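PDB 2X5N: 26S proteasome regulatory subunit rpn10 from Schizosaccharomyces pombe, which protects ubiquitin chains against disassembly by deubiquitinating enzymes and thereby promotes protein degradation, as a regulatory subunit of the 26S proteasome. Local coordinates for residues Leu8-Ser12 against Glu13-Asn17; Gly18-Ile21 against Pro22-Glu26; Met34-Asn37 against Gln38-Asp42; Thr63-Asp67 against Tyr68-Leu72; Ser173-Leu177 against Ser178-Asn182. All coordinates share one frame; numbering follows the deposited sequence. Where two conformers were deposited one is given.

Contact 1 (Leu8-Ser12 against Glu13-Asn17)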
# COMPACT_ATOMS: atom_id res chain seq x y z
N LEU A 8 3.22 -0.77 -0.24
CA LEU A 8 4.00 0.37 0.17
C LEU A 8 3.64 0.73 1.60
O LEU A 8 2.49 1.11 1.89
CB LEU A 8 3.69 1.58 -0.73
CG LEU A 8 4.47 1.67 -2.05
CD1 LEU A 8 4.41 0.36 -2.86
CD2 LEU A 8 3.96 2.83 -2.90
N ILE A 9 4.62 0.62 2.48
CA ILE A 9 4.42 0.94 3.90
C ILE A 9 4.97 2.33 4.20
O ILE A 9 5.98 2.76 3.65
CB ILE A 9 5.04 -0.11 4.85
CG1 ILE A 9 6.56 -0.30 4.68
CG2 ILE A 9 4.28 -1.43 4.68
CD1 ILE A 9 7.13 -1.14 5.75
N ASP A 10 4.25 3.02 5.07
CA ASP A 10 4.67 4.31 5.58
C ASP A 10 5.54 4.06 6.82
O ASP A 10 5.05 3.56 7.84
CB ASP A 10 3.42 5.16 5.88
CG ASP A 10 3.73 6.60 6.24
OD1 ASP A 10 4.86 6.90 6.68
OD2 ASP A 10 2.81 7.43 6.09
N ASN A 11 6.83 4.35 6.69
CA ASN A 11 7.76 4.30 7.84
C ASN A 11 8.27 5.69 8.18
O ASN A 11 9.43 5.84 8.59
CB ASN A 11 8.92 3.34 7.58
CG ASN A 11 9.79 3.78 6.44
OD1 ASN A 11 9.30 4.34 5.46
ND2 ASN A 11 11.09 3.50 6.53
N SER A 12 7.41 6.71 8.03
CA SER A 12 7.75 8.07 8.46
C SER A 12 7.60 8.24 9.96
O SER A 12 7.03 7.40 10.66
CB SER A 12 6.88 9.11 7.74
OG SER A 12 5.58 9.16 8.29
N GLU A 13 8.10 9.38 10.46
CA GLU A 13 8.01 9.70 11.88
C GLU A 13 6.54 9.80 12.36
O GLU A 13 6.28 9.62 13.53
CB GLU A 13 8.76 10.98 12.21
CG GLU A 13 8.21 12.22 11.53
CD GLU A 13 9.12 13.42 11.61
OE1 GLU A 13 9.90 13.53 12.58
OE2 GLU A 13 9.04 14.26 10.70
N TRP A 14 5.61 10.04 11.43
CA TRP A 14 4.20 10.14 11.79
C TRP A 14 3.65 8.80 12.28
O TRP A 14 2.62 8.74 12.94
CB TRP A 14 3.39 10.62 10.58
CG TRP A 14 3.68 12.05 10.25
CD1 TRP A 14 4.80 12.54 9.65
CD2 TRP A 14 2.86 13.16 10.56
NE1 TRP A 14 4.72 13.90 9.56
CE2 TRP A 14 3.54 14.31 10.12
CE3 TRP A 14 1.61 13.29 11.16
CZ2 TRP A 14 3.00 15.59 10.25
CZ3 TRP A 14 1.08 14.57 11.29
CH2 TRP A 14 1.77 15.69 10.84
N MET A 15 4.33 7.71 11.95
CA MET A 15 3.85 6.38 12.24
C MET A 15 4.24 5.92 13.66
O MET A 15 3.85 4.85 14.07
CB MET A 15 4.34 5.41 11.15
CG MET A 15 3.85 5.81 9.76
SD MET A 15 2.05 5.67 9.57
CE MET A 15 1.85 3.90 9.40
N ILE A 16 5.05 6.74 14.33
CA ILE A 16 5.38 6.56 15.73
C ILE A 16 4.31 7.31 16.52
O ILE A 16 4.53 8.34 17.12
CB ILE A 16 6.76 7.13 16.07
CG1 ILE A 16 7.82 6.65 15.07
CG2 ILE A 16 7.16 6.73 17.49
CD1 ILE A 16 9.13 7.44 15.12
N ASN A 17 3.12 6.79 16.44
CA ASN A 17 2.04 7.29 17.24
C ASN A 17 1.23 6.13 17.77
O ASN A 17 0.96 5.20 17.03
CB ASN A 17 1.24 8.13 16.27
CG ASN A 17 0.21 9.00 16.93
OD1 ASN A 17 -0.38 8.63 17.94
ND2 ASN A 17 0.01 10.19 16.39
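The indole of Trp14 meets Ser12 at its edge, where OG of Ser12 lies near the ring plane, 3.7 Å from Trp14 CD1. The second flat group, the carboxylate of Asp10, has the thioether of Met15 over one face, with Met15 SD 3.8 Å above Asp10 CG, while its OD1 points at Ser12. These residues form the loop that leaves strand 3-9 in the von Willebrand factor A fold, at the place where metal-binding relatives carry an Asp-x-Ser-x-Ser sequence; Asp10 and Ser12 match its start, and Trp14 stands where the last serine would be. An Asx turn opens the loop: Ser12 N donates to Asp10 OD1 at 2.9 Å, nearly along the C-O axis. The hydroxyl of Ser12 gives that same oxygen a second bond, from the syn side and 18° out of the carboxylate plane. Aspartate suits the site because its other oxygen, OD2, is taken by Gly114 N and Ser115 OG, so both ends of a buried acid are satisfied. With OG held between its own backbone N and carbonyl carbon (chi1 77°), Ser12 can also accept from Trp14 N at 3.3 Å, a bent bond. A short side chain that both donates and accepts suits the start of the 3-10 turn at 13-15. Met15, its flexible chain curled at chi2 and chi3, folds back over Asp10 and also touches Gln28 of helix 24-42. The turn is closed by Met15 N, which donates to Ser12 O at 3.0 Å.

Contact 2 (Gly18-Ile21 against Pro22-Glu26)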
# COMPACT_ATOMS: atom_id res chain seq x y z
N GLY A 18 0.85 6.18 19.05
CA GLY A 18 0.05 5.13 19.67
C GLY A 18 -1.46 5.25 19.54
O GLY A 18 -2.20 4.55 20.21
N ASP A 19 -1.92 6.14 18.66
CA ASP A 19 -3.36 6.24 18.42
C ASP A 19 -3.96 5.07 17.63
O ASP A 19 -5.19 4.97 17.55
CB ASP A 19 -3.74 7.61 17.79
CG ASP A 19 -3.13 7.86 16.42
OD1 ASP A 19 -2.24 7.13 15.96
OD2 ASP A 19 -3.58 8.85 15.80
N TYR A 20 -3.11 4.21 17.08
CA TYR A 20 -3.53 2.89 16.59
C TYR A 20 -2.73 1.87 17.38
O TYR A 20 -1.56 2.08 17.65
CB TYR A 20 -3.28 2.74 15.07
CG TYR A 20 -4.12 3.66 14.23
CD1 TYR A 20 -5.20 3.18 13.48
CD2 TYR A 20 -3.89 5.03 14.24
CE1 TYR A 20 -5.98 4.05 12.75
CE2 TYR A 20 -4.68 5.90 13.50
CZ TYR A 20 -5.72 5.40 12.77
OH TYR A 20 -6.49 6.27 12.05
N ILE A 21 -3.36 0.77 17.76
CA ILE A 21 -2.74 -0.19 18.66
C ILE A 21 -1.82 -1.12 17.88
O ILE A 21 -2.23 -1.69 16.89
CB ILE A 21 -3.81 -1.00 19.42
CG1 ILE A 21 -4.50 -0.09 20.45
CG2 ILE A 21 -3.18 -2.16 20.17
CD1 ILE A 21 -5.68 -0.74 21.15
N PRO A 22 -0.56 -1.27 18.33
CA PRO A 22 0.10 -0.55 19.43
C PRO A 22 0.77 0.76 18.98
O PRO A 22 0.94 1.68 19.80
CB PRO A 22 1.15 -1.56 19.90
CG PRO A 22 1.53 -2.28 18.62
CD PRO A 22 0.27 -2.38 17.82
N THR A 23 1.14 0.84 17.71
CA THR A 23 1.53 2.09 17.05
C THR A 23 0.95 2.04 15.65
O THR A 23 0.61 0.97 15.15
CB THR A 23 3.05 2.26 16.93
OG1 THR A 23 3.59 1.23 16.10
CG2 THR A 23 3.71 2.25 18.30
N ARG A 24 0.87 3.17 14.97
CA ARG A 24 0.50 3.19 13.57
C ARG A 24 1.38 2.27 12.76
O ARG A 24 0.89 1.50 11.96
CB ARG A 24 0.60 4.60 13.03
CG ARG A 24 -0.45 5.54 13.54
CD ARG A 24 -0.30 6.92 12.84
NE ARG A 24 -1.18 7.91 13.45
CZ ARG A 24 -1.32 9.16 13.04
NH1 ARG A 24 -0.67 9.59 11.97
NH2 ARG A 24 -2.12 9.97 13.70
N PHE A 25 2.69 2.35 12.96
CA PHE A 25 3.58 1.52 12.18
C PHE A 25 3.30 0.04 12.36
O PHE A 25 3.23 -0.71 11.37
CB PHE A 25 5.04 1.80 12.52
CG PHE A 25 5.95 0.99 11.66
CD1 PHE A 25 6.21 1.40 10.35
CD2 PHE A 25 6.41 -0.24 12.07
CE1 PHE A 25 6.97 0.62 9.51
CE2 PHE A 25 7.19 -1.02 11.22
CZ PHE A 25 7.46 -0.58 9.95
N GLU A 26 3.15 -0.39 13.61
CA GLU A 26 2.97 -1.81 13.91
C GLU A 26 1.60 -2.32 13.50
O GLU A 26 1.43 -3.48 13.13
CB GLU A 26 3.23 -2.05 15.38
CG GLU A 26 4.71 -1.99 15.74
CD GLU A 26 5.48 -3.13 15.10
OE1 GLU A 26 4.94 -4.26 15.07
OE2 GLU A 26 6.61 -2.90 14.61
O HOH W 1 -1.30 2.44 21.50
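Arg24 grips Asp19 side-on, and this salt bridge is the tight half of the contact. Arg24 NE donates to Asp19 OD1 at 2.8 Å, on that oxygen's syn lone pair, and Arg24 NH2 reaches Asp19 OD2 at 2.8 Å with a nearly straight bond of 172°. Carboxylate and guanidinium lie only 20° from coplanar, so two parallel bonds fix the rotation of both groups. Arginine fits because its chain runs extended from CG to NE, and the same NH2 also forms a salt bridge with Glu145, so one nitrogen serves two acids. Tyr20 flanks the aliphatic part, its CD2 3.5 Å from Arg24 CG, with ring and guanidinium planes almost perpendicular. Its hydroxyl is engaged with Ile170 O and Gly144 N, tying the loop to the ends of strands 136-143 and 166-170. Arg24 opens helix 24-42, the first helix of the von Willebrand factor A fold. Thr23 is its N-cap: the hydroxyl OG1, at chi1 63°, accepts from Glu26 N at 3.0 Å, meeting an amide of the first turn that has no carbonyl of its own helix to reach. The other side is looser and wetter. A cis peptide before Pro22 turns the backbone sharply, and the side chains of the exposed Ile21 and Pro22 touch at Ile21 CG2 and Pro22 CD, 4.2 Å apart. Here a water donates to both Gly18 O, at 2.6 Å, and Pro22 O, and Gly18 brings its CA to 3.6 Å from Pro22 O in a CA-H...O contact.

Contact 3 (Met34-Asn37 against Gln38-Asp42); sequences MIFN and QKIND
One turn apart on helix 24-42, Phe36 and Ile40 build an apolar ridge: the methyl CD1 of Ile40 lies over one face of the Phe36 ring, in a CH-pi contact 3.9 Å from the centroid and 18° off the ring normal. The methyl is displaced toward the rim, and its closest ring atom is CE2 at 3.7 Å. The ring reaches this place because CG of Phe36 stands anti to the backbone N (chi1 -173°), swinging it along the helix toward the next turn. Isoleucine suits the place because its longer branch ends in a methyl that reaches the ring. The helix is the crossover of the beta-alpha-beta unit joining strands 3-9 and 47-52, and both side chains also touch Cys48 of the second strand. Along the backbone, regular bonds run from Gln38 N to Met34 O, Lys39 N to Ile35 O and Ile40 N to Phe36 O, the last at 2.9 Å. Elsewhere on the helix Lys39 bends at chi2, and its NZ donates to Gln38 OE1 at 2.8 Å, in the amide plane and on a lone pair, while Glu3 forms a salt bridge with the same NZ and probably balances its charge.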
# COMPACT_ATOMS: atom_id res chain seq x y z
N MET A 34 -1.97 -9.51 6.04
CA MET A 34 -3.31 -9.83 5.56
C MET A 34 -3.47 -9.58 4.06
O MET A 34 -4.01 -10.42 3.35
CB MET A 34 -4.35 -9.07 6.41
CG MET A 34 -5.80 -9.25 6.01
SD MET A 34 -6.36 -8.29 4.59
CE MET A 34 -6.16 -6.63 5.21
N ILE A 35 -2.99 -8.43 3.59
CA ILE A 35 -3.05 -8.07 2.17
C ILE A 35 -2.24 -9.09 1.35
O ILE A 35 -2.69 -9.59 0.32
CB ILE A 35 -2.48 -6.66 1.94
CG1 ILE A 35 -3.34 -5.59 2.62
CG2 ILE A 35 -2.41 -6.35 0.44
CD1 ILE A 35 -4.76 -5.52 2.11
N PHE A 36 -1.03 -9.36 1.80
CA PHE A 36 -0.17 -10.39 1.22
C PHE A 36 -0.85 -11.71 0.99
O PHE A 36 -0.86 -12.28 -0.09
CB PHE A 36 1.16 -10.49 1.95
CG PHE A 36 2.17 -11.39 1.33
CD1 PHE A 36 3.21 -10.86 0.57
CD2 PHE A 36 2.13 -12.77 1.52
CE1 PHE A 36 4.19 -11.68 0.05
CE2 PHE A 36 3.11 -13.59 0.97
CZ PHE A 36 4.13 -13.04 0.24
N ASN A 37 -1.46 -12.18 2.07
CA ASN A 37 -2.17 -13.46 2.01
C ASN A 37 -3.38 -13.40 1.11
O ASN A 37 -3.65 -14.35 0.41
CB ASN A 37 -2.56 -13.92 3.43
CG ASN A 37 -1.37 -14.46 4.21
OD1 ASN A 37 -0.25 -14.60 3.67
ND2 ASN A 37 -1.59 -14.73 5.48
N GLN A 38 -4.08 -12.28 1.08
CA GLN A 38 -5.19 -12.13 0.13
C GLN A 38 -4.67 -12.37 -1.30
O GLN A 38 -5.26 -13.14 -2.07
CB GLN A 38 -5.84 -10.75 0.27
CG GLN A 38 -7.09 -10.49 -0.59
CD GLN A 38 -6.78 -10.03 -2.01
OE1 GLN A 38 -6.18 -8.97 -2.21
NE2 GLN A 38 -7.19 -10.82 -3.01
N LYS A 39 -3.58 -11.71 -1.67
CA LYS A 39 -3.03 -11.84 -3.01
C LYS A 39 -2.55 -13.28 -3.28
O LYS A 39 -2.84 -13.86 -4.31
CB LYS A 39 -1.88 -10.86 -3.21
CG LYS A 39 -2.29 -9.41 -3.06
CD LYS A 39 -3.45 -9.06 -3.98
CE LYS A 39 -3.87 -7.62 -3.79
NZ LYS A 39 -5.22 -7.39 -4.37
N ILE A 40 -1.81 -13.86 -2.34
CA ILE A 40 -1.22 -15.17 -2.56
C ILE A 40 -2.32 -16.22 -2.67
O ILE A 40 -2.20 -17.19 -3.42
CB ILE A 40 -0.21 -15.50 -1.42
CG1 ILE A 40 1.21 -15.16 -1.86
CG2 ILE A 40 -0.29 -16.96 -0.97
CD1 ILE A 40 1.38 -13.80 -2.32
N ASN A 41 -3.41 -16.00 -1.95
CA ASN A 41 -4.51 -16.95 -1.99
C ASN A 41 -5.47 -16.75 -3.18
O ASN A 41 -6.31 -17.61 -3.43
CB ASN A 41 -5.29 -16.89 -0.66
CG ASN A 41 -4.47 -17.44 0.52
OD1 ASN A 41 -3.56 -18.25 0.35
ND2 ASN A 41 -4.81 -17.00 1.73
N ASP A 42 -5.34 -15.64 -3.91
CA ASP A 42 -6.24 -15.34 -5.02
C ASP A 42 -5.90 -16.12 -6.28
O ASP A 42 -6.79 -16.43 -7.08
CB ASP A 42 -6.29 -13.84 -5.33
CG ASP A 42 -7.69 -13.35 -5.68
OD1 ASP A 42 -8.64 -13.71 -4.94
OD2 ASP A 42 -7.87 -12.57 -6.65

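Contact 4 (Thr63-Asp67 against Tyr68-Leu72)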
# COMPACT_ATOMS: atom_id res chain seq x y z
N THR A 63 11.71 -7.64 -3.62
CA THR A 63 11.16 -7.81 -4.95
C THR A 63 9.97 -8.78 -4.89
O THR A 63 9.65 -9.33 -3.84
CB THR A 63 12.22 -8.29 -5.94
OG1 THR A 63 12.84 -9.46 -5.43
CG2 THR A 63 13.27 -7.19 -6.18
N LEU A 64 9.30 -8.96 -6.02
CA LEU A 64 8.08 -9.75 -6.08
C LEU A 64 8.34 -11.19 -5.65
O LEU A 64 9.28 -11.84 -6.09
CB LEU A 64 7.53 -9.69 -7.50
CG LEU A 64 6.96 -8.31 -7.88
CD1 LEU A 64 6.80 -8.19 -9.39
CD2 LEU A 64 5.62 -8.01 -7.21
N THR A 65 7.48 -11.67 -4.77
CA THR A 65 7.66 -12.97 -4.14
C THR A 65 6.35 -13.54 -3.63
O THR A 65 5.37 -12.80 -3.49
CB THR A 65 8.68 -12.84 -2.95
OG1 THR A 65 9.02 -14.13 -2.44
CG2 THR A 65 8.12 -11.99 -1.81
N ARG A 66 6.35 -14.83 -3.29
CA ARG A 66 5.27 -15.46 -2.53
C ARG A 66 5.73 -15.86 -1.12
O ARG A 66 4.95 -16.43 -0.35
CB ARG A 66 4.74 -16.69 -3.28
CG ARG A 66 3.98 -16.27 -4.53
CD ARG A 66 3.42 -17.42 -5.31
NE ARG A 66 2.39 -18.19 -4.58
CZ ARG A 66 1.09 -17.92 -4.59
NH1 ARG A 66 0.61 -16.87 -5.21
NH2 ARG A 66 0.24 -18.72 -3.96
N ASP A 67 6.97 -15.53 -0.79
CA ASP A 67 7.56 -15.88 0.50
C ASP A 67 7.46 -14.70 1.48
O ASP A 67 8.25 -13.75 1.41
CB ASP A 67 9.03 -16.28 0.28
CG ASP A 67 9.71 -16.73 1.56
OD1 ASP A 67 9.09 -16.66 2.62
OD2 ASP A 67 10.88 -17.14 1.50
N TYR A 68 6.49 -14.74 2.38
CA TYR A 68 6.32 -13.63 3.31
C TYR A 68 7.52 -13.46 4.25
O TYR A 68 7.77 -12.38 4.76
CB TYR A 68 5.02 -13.77 4.12
CG TYR A 68 4.68 -12.49 4.83
CD1 TYR A 68 4.29 -11.38 4.09
CD2 TYR A 68 4.76 -12.36 6.21
CE1 TYR A 68 3.97 -10.19 4.69
CE2 TYR A 68 4.45 -11.15 6.83
CZ TYR A 68 4.06 -10.06 6.06
OH TYR A 68 3.78 -8.84 6.62
N GLY A 69 8.30 -14.51 4.44
CA GLY A 69 9.50 -14.37 5.23
C GLY A 69 10.45 -13.33 4.67
O GLY A 69 11.18 -12.69 5.40
N LYS A 70 10.45 -13.14 3.36
CA LYS A 70 11.30 -12.11 2.78
C LYS A 70 10.83 -10.72 3.23
O LYS A 70 11.65 -9.84 3.44
CB LYS A 70 11.30 -12.21 1.26
CG LYS A 70 12.08 -13.41 0.73
CD LYS A 70 12.19 -13.39 -0.79
CE LYS A 70 12.69 -12.05 -1.28
NZ LYS A 70 13.33 -12.17 -2.62
N PHE A 71 9.52 -10.51 3.35
CA PHE A 71 9.03 -9.24 3.84
C PHE A 71 9.48 -9.03 5.28
O PHE A 71 9.94 -7.96 5.66
CB PHE A 71 7.49 -9.17 3.82
CG PHE A 71 6.88 -8.83 2.46
CD1 PHE A 71 7.41 -9.31 1.27
CD2 PHE A 71 5.75 -8.07 2.42
CE1 PHE A 71 6.82 -8.99 0.06
CE2 PHE A 71 5.16 -7.75 1.21
CZ PHE A 71 5.70 -8.22 0.03
N LEU A 72 9.29 -10.05 6.12
CA LEU A 72 9.62 -9.92 7.54
C LEU A 72 11.11 -9.70 7.73
O LEU A 72 11.52 -8.87 8.53
CB LEU A 72 9.14 -11.16 8.29
CG LEU A 72 7.63 -11.26 8.47
CD1 LEU A 72 7.24 -12.61 9.04
CD2 LEU A 72 7.14 -10.14 9.40
O HOH W 2 14.21 -8.81 -2.56
O HOH W 3 11.87 -12.04 -5.23
O HOH W 4 4.86 -17.05 3.06
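Asp67 and Gly69 make the capping bond of this contact: Asp67 OD1 accepts from Gly69 N at 2.9 Å, the donor lying 43° out of the carboxylate plane. Gly69 suits the place, adding no CB against that oxygen. Aspartate is apt at an N-cap, where its negative charge probably also sits well beside the amides of a helix start. Two more hydrogen bonds shape the approach. Thr65 OG1 accepts from Asp67 N at 3.0 Å in an ST turn, and Lys70 N donates to Asp67 O at 3.0 Å. The threonine can do this because its hydroxyl stands anti to its own N (chi1 -172°), which leaves the methyl CG2 for apolar contact. That methyl slides past Phe71, 3.8 Å from CE1, while the CB of Phe71 rests 3.7 Å above the plane of the Tyr68 ring. Lys70, bent at chi3, passes Thr65 OG1 with its CD at 3.6 Å. Water supplies the third kind of link: Lys70 NZ donates at 3.0 Å to a water that is also bonded to Thr63 OG1 and Leu64 O. Another water accepts from Tyr68 N. The long lysine thus spans the exposed side of the corner between strand 60-63 and helix 68-75. On the inner side Tyr68 and Phe71 both meet Phe36 of helix 24-42 edge-to-face, and Phe71 also packs on Cys48 and Leu50 of strand 47-52.

Contact 5 (Ser173-Leu177 against Ser178-Asn182); sequences SPQLL and SDLVN
Leu177 O and Val181 N form the shortest sound polar bond here, 2.8 Å long and almost straight at 172°. Leu180 N makes the like bond to Leu176 O at 3.0 Å, and together they start helix 177-182, the last helix of the domain. Leu176 is the N-cap but has only a hydrocarbon side chain. Asp179, in the first turn, lies alongside Leu176: its OD2 is 3.5 Å from Leu176 CB and takes a hydrogen bond from a water, which in turn accepts from Leu176 N at 2.9 Å. The water carries a link that a capping box makes directly. Before the helix, Ser173 OG accepts from Gln175 N in an ST turn. Leu180 spreads its two methyls over this bend, CD1 toward Ser173 OG at 3.9 Å and CD2 toward Gln175 OE1. On the buried side Leu177 and Val181 lie side by side, CD1 and CG2 3.8 Å apart, because CG of Leu177 stands anti to its N (chi1 -179°); they reach Thr31 and Met34 of helix 24-42, respectively. The side chains of Leu177 and Val181 thus serve the inner face by packing, whereas the helix start is held by backbone bonds and by a water-mediated link from one acid.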
# COMPACT_ATOMS: atom_id res chain seq x y z
N SER A 173 -9.02 4.02 16.72
CA SER A 173 -10.04 3.32 17.47
C SER A 173 -9.37 2.30 18.35
O SER A 173 -8.18 2.06 18.21
CB SER A 173 -11.06 2.65 16.54
OG SER A 173 -10.70 1.32 16.22
N PRO A 174 -10.14 1.74 19.31
CA PRO A 174 -9.70 0.56 20.04
C PRO A 174 -9.46 -0.77 19.37
O PRO A 174 -8.84 -1.70 19.91
CB PRO A 174 -10.51 0.58 21.35
CG PRO A 174 -11.55 1.70 21.15
CD PRO A 174 -11.50 2.13 19.70
N GLN A 175 -10.02 -0.87 18.16
CA GLN A 175 -9.98 -2.11 17.40
C GLN A 175 -8.70 -2.15 16.57
O GLN A 175 -8.01 -1.16 16.46
CB GLN A 175 -11.22 -2.26 16.52
CG GLN A 175 -12.51 -2.31 17.37
CD GLN A 175 -13.70 -2.90 16.64
OE1 GLN A 175 -13.68 -3.10 15.42
NE2 GLN A 175 -14.77 -3.18 17.38
N LEU A 176 -8.40 -3.30 16.00
CA LEU A 176 -7.15 -3.49 15.29
C LEU A 176 -7.27 -3.13 13.83
O LEU A 176 -8.22 -3.54 13.15
CB LEU A 176 -6.69 -4.93 15.39
CG LEU A 176 -6.50 -5.45 16.82
CD1 LEU A 176 -5.89 -6.83 16.81
CD2 LEU A 176 -5.64 -4.49 17.63
N LEU A 177 -6.31 -2.36 13.33
CA LEU A 177 -6.35 -1.93 11.95
C LEU A 177 -6.47 -3.10 10.99
O LEU A 177 -7.22 -3.04 10.02
CB LEU A 177 -5.10 -1.11 11.64
CG LEU A 177 -4.98 -0.54 10.21
CD1 LEU A 177 -6.13 0.41 9.89
CD2 LEU A 177 -3.66 0.14 10.03
N SER A 178 -5.73 -4.16 11.25
CA SER A 178 -5.74 -5.30 10.34
C SER A 178 -7.14 -5.89 10.24
O SER A 178 -7.59 -6.24 9.16
CB SER A 178 -4.73 -6.36 10.77
OG SER A 178 -4.99 -6.81 12.09
N ASP A 179 -7.84 -6.00 11.36
CA ASP A 179 -9.20 -6.52 11.36
C ASP A 179 -10.12 -5.59 10.58
O ASP A 179 -10.93 -6.04 9.79
CB ASP A 179 -9.72 -6.69 12.79
CG ASP A 179 -8.99 -7.79 13.54
OD1 ASP A 179 -8.57 -8.77 12.90
OD2 ASP A 179 -8.82 -7.67 14.77
N LEU A 180 -10.01 -4.30 10.83
CA LEU A 180 -10.85 -3.32 10.14
C LEU A 180 -10.62 -3.31 8.63
O LEU A 180 -11.56 -3.29 7.85
CB LEU A 180 -10.63 -1.94 10.75
CG LEU A 180 -11.15 -1.84 12.19
CD1 LEU A 180 -10.59 -0.60 12.86
CD2 LEU A 180 -12.68 -1.81 12.20
N VAL A 181 -9.36 -3.36 8.20
CA VAL A 181 -9.07 -3.43 6.78
C VAL A 181 -9.52 -4.79 6.20
O VAL A 181 -9.96 -4.88 5.05
CB VAL A 181 -7.59 -3.14 6.47
CG1 VAL A 181 -7.34 -3.21 4.99
CG2 VAL A 181 -7.20 -1.75 7.00
N ASN A 182 -9.39 -5.84 6.97
CA ASN A 182 -9.86 -7.14 6.51
C ASN A 182 -11.37 -7.11 6.26
O ASN A 182 -11.86 -7.85 5.41
CB ASN A 182 -9.49 -8.25 7.50
CG ASN A 182 -9.68 -9.64 6.93
OD1 ASN A 182 -9.33 -9.90 5.80
ND2 ASN A 182 -10.22 -10.54 7.72
O HOH W 5 -10.14 -5.66 16.12

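Along the chain the five contacts follow one another from contact 1 to contact 5 without overlap. Contacts 1 and 2, with centres 10 Å apart, form the passage from strand 3-9 into helix 24-42, and the backbone bonds Phe25 N to Met15 O and Arg24 N to Asn17 O probably join them. Contact 3 lies farther along the same helix, its centre 22 Å from that of contact 2. It meets contact 4 through Phe36 and the Arg66 bond to Ile40 O, and contact 5 through Met34. Contact 5 also touches contact 2, through Ile21. Helix 24-42 thus has helix 68-75 against one part of it and helix 177-182 against another, beside the six-stranded mixed sheet, in one compact domain.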